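Local atomic coordinates of TIR-NB-LRR type resistance protein RPV1 (Vitis rotundifolia, PDB entry 5KU7), a protein that belongs to the TIR-NB-LRR class of plant disease-resistance proteins, intracellular immune receptors, and is represented here by its TIR domain. Residues Gly16-Tyr21 / Val67-Tyr72. Sequence-based numbering, arbitrary orientation.
Sequences GEDTRY and VFSENY
The side chains of Asp18 and Asn71 cross at about a right angle, carboxylate and amide planes 44° apart; nearby, Phe68 CD1 lies over one face of the Tyr72 ring, offset toward the rim. Asn71 ND2 lies 2.9 Å from Asp18 OD1, giving an almost straight bond (174°) that uses the syn lone pair of OD1 and stays in the amide plane. Asp18 OD2 receives two donors: the backbone N of Asn71 comes at 2.8 Å on the syn side, somewhat out of the carboxylate plane, and Ser69 OG at 2.7 Å takes the anti lone pair. Three bonds thus fix the rotation of the carboxylate and probably favour its charged form. Aspartate suits the place because its short side chain brings both oxygens to the turn, where Asn71 alone supplies an N-H to each. Ser69, its OG between the backbone N and the carbonyl carbon (chi1 53°), also starts the type I turn closed by Tyr72 N to Ser69 O.

Beside the polar contact, Thr19 OG1 approaches Val67 CG1 tip to tip (4.0 Å). Threonine fits because its methyl CG2 packs on Ser69 CB (3.9 Å) while OG1 hydrogen-bonds Thr24 OG1; apolar Val67 is buried among Leu12, Phe14 and Leu27. Asp18 therefore ties the short helix after strand 8-14 to the turn after adjacent parallel strand 61-68, at the C-terminal strand ends of the flavodoxin-like TIR fold.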
loop_
_atom_site.group_PDB
_atom_site.type_symbol
_atom_site.label_atom_id
_atom_site.label_comp_id
_atom_site.label_asym_id
_atom_site.label_seq_id
_atom_site.Cartn_x
_atom_site.Cartn_y
_atom_site.Cartn_z
ATOM N N GLY A 16 0.579 1.705 -14.233
ATOM C CA GLY A 16 0.018 2.768 -13.417
ATOM C C GLY A 16 -1.354 2.395 -12.875
ATOM O O GLY A 16 -1.602 2.479 -11.680
ATOM N N GLU A 17 -2.220 1.933 -13.766
ATOM C CA GLU A 17 -3.578 1.545 -13.426
ATOM C C GLU A 17 -3.656 0.490 -12.320
ATOM O O GLU A 17 -4.613 0.459 -11.561
ATOM C CB GLU A 17 -4.288 1.048 -14.689
ATOM C CG GLU A 17 -5.788 1.238 -14.675
ATOM C CD GLU A 17 -6.454 0.717 -15.934
ATOM O OE1 GLU A 17 -6.464 -0.517 -16.153
ATOM O OE2 GLU A 17 -6.979 1.553 -16.706
ATOM N N ASP A 18 -2.665 -0.383 -12.219
ATOM C CA ASP A 18 -2.700 -1.391 -11.156
ATOM C C ASP A 18 -2.157 -0.862 -9.831
ATOM O O ASP A 18 -2.790 -1.025 -8.796
ATOM C CB ASP A 18 -1.893 -2.632 -11.539
ATOM C CG ASP A 18 -2.493 -3.403 -12.679
ATOM O OD1 ASP A 18 -3.717 -3.300 -12.896
ATOM O OD2 ASP A 18 -1.727 -4.123 -13.363
ATOM N N THR A 19 -0.994 -0.215 -9.864
ATOM C CA THR A 19 -0.209 -0.019 -8.641
ATOM C C THR A 19 0.360 1.381 -8.444
ATOM O O THR A 19 1.186 1.575 -7.549
ATOM C CB THR A 19 1.007 -0.969 -8.624
ATOM O OG1 THR A 19 1.854 -0.639 -9.736
ATOM C CG2 THR A 19 0.579 -2.439 -8.732
ATOM N N ARG A 20 -0.035 2.347 -9.278
ATOM C CA ARG A 20 0.607 3.667 -9.239
ATOM C C ARG A 20 0.524 4.320 -7.868
ATOM O O ARG A 20 1.521 4.798 -7.320
ATOM C CB ARG A 20 -0.023 4.644 -10.239
ATOM C CG ARG A 20 0.534 6.086 -10.078
ATOM C CD ARG A 20 -0.009 7.046 -11.165
ATOM N NE ARG A 20 0.499 6.720 -12.494
ATOM C CZ ARG A 20 1.681 7.098 -12.963
ATOM N NH1 ARG A 20 2.491 7.827 -12.207
ATOM N NH2 ARG A 20 2.058 6.742 -14.192
ATOM N N TYR A 21 -0.685 4.364 -7.330
ATOM C CA TYR A 21 -0.942 5.149 -6.152
ATOM C C TYR A 21 -0.724 4.398 -4.866
ATOM O O TYR A 21 -0.711 5.005 -3.806
ATOM C CB TYR A 21 -2.369 5.693 -6.195
ATOM C CG TYR A 21 -2.531 6.657 -7.322
ATOM C CD1 TYR A 21 -1.855 7.863 -7.316
ATOM C CD2 TYR A 21 -3.311 6.341 -8.426
ATOM C CE1 TYR A 21 -1.984 8.752 -8.355
ATOM C CE2 TYR A 21 -3.452 7.223 -9.468
ATOM C CZ TYR A 21 -2.783 8.425 -9.430
ATOM O OH TYR A 21 -2.915 9.303 -10.476
ATOM N N VAL A 67 7.621 -3.871 -11.510
ATOM C CA VAL A 67 6.448 -4.281 -10.764
ATOM C C VAL A 67 5.482 -4.949 -11.724
ATOM O O VAL A 67 4.600 -4.306 -12.300
ATOM C CB VAL A 67 5.776 -3.100 -10.066
ATOM C CG1 VAL A 67 4.584 -3.571 -9.214
ATOM C CG2 VAL A 67 6.792 -2.354 -9.221
ATOM N N PHE A 68 5.700 -6.236 -11.954
ATOM C CA PHE A 68 4.752 -7.015 -12.729
ATOM C C PHE A 68 3.452 -7.113 -11.936
ATOM O O PHE A 68 3.435 -7.584 -10.789
ATOM C CB PHE A 68 5.298 -8.410 -13.036
ATOM C CG PHE A 68 6.334 -8.438 -14.133
ATOM C CD1 PHE A 68 6.042 -7.935 -15.396
ATOM C CD2 PHE A 68 7.591 -8.969 -13.905
ATOM C CE1 PHE A 68 6.997 -7.969 -16.427
ATOM C CE2 PHE A 68 8.537 -9.003 -14.921
ATOM C CZ PHE A 68 8.235 -8.492 -16.185
ATOM N N SER A 69 2.371 -6.648 -12.546
ATOM C CA SER A 69 1.051 -6.696 -11.932
ATOM C C SER A 69 0.076 -7.207 -12.980
ATOM O O SER A 69 0.426 -7.304 -14.159
ATOM C CB SER A 69 0.636 -5.316 -11.405
ATOM O OG SER A 69 0.747 -4.330 -12.422
ATOM N N GLU A 70 -1.146 -7.487 -12.550
ATOM C CA GLU A 70 -2.144 -8.188 -13.357
ATOM C C GLU A 70 -2.268 -7.690 -14.800
ATOM O O GLU A 70 -2.408 -8.499 -15.730
ATOM C CB GLU A 70 -3.510 -8.095 -12.671
ATOM C CG GLU A 70 -4.540 -9.107 -13.173
ATOM C CD GLU A 70 -5.938 -8.806 -12.664
ATOM O OE1 GLU A 70 -6.098 -7.790 -11.963
ATOM O OE2 GLU A 70 -6.869 -9.589 -12.943
ATOM N N ASN A 71 -2.200 -6.371 -14.988
ATOM C CA ASN A 71 -2.471 -5.795 -16.295
ATOM C C ASN A 71 -1.280 -5.105 -16.927
ATOM O O ASN A 71 -1.450 -4.261 -17.807
ATOM C CB ASN A 71 -3.633 -4.820 -16.201
ATOM C CG ASN A 71 -4.892 -5.483 -15.713
ATOM O OD1 ASN A 71 -5.477 -6.308 -16.412
ATOM N ND2 ASN A 71 -5.321 -5.133 -14.504
ATOM N N TYR A 72 -0.082 -5.463 -16.470
ATOM C CA TYR A 72 1.158 -4.901 -17.004
ATOM C C TYR A 72 1.280 -5.086 -18.525
ATOM O O TYR A 72 1.600 -4.149 -19.250
ATOM C CB TYR A 72 2.346 -5.540 -16.295
ATOM C CG TYR A 72 3.700 -4.976 -16.634
ATOM C CD1 TYR A 72 4.393 -5.404 -17.770
ATOM C CD2 TYR A 72 4.318 -4.067 -15.793
ATOM C CE1 TYR A 72 5.647 -4.919 -18.064
ATOM C CE2 TYR A 72 5.574 -3.569 -16.087
ATOM C CZ TYR A 72 6.236 -4.001 -17.224
ATOM O OH TYR A 72 7.492 -3.514 -17.520
#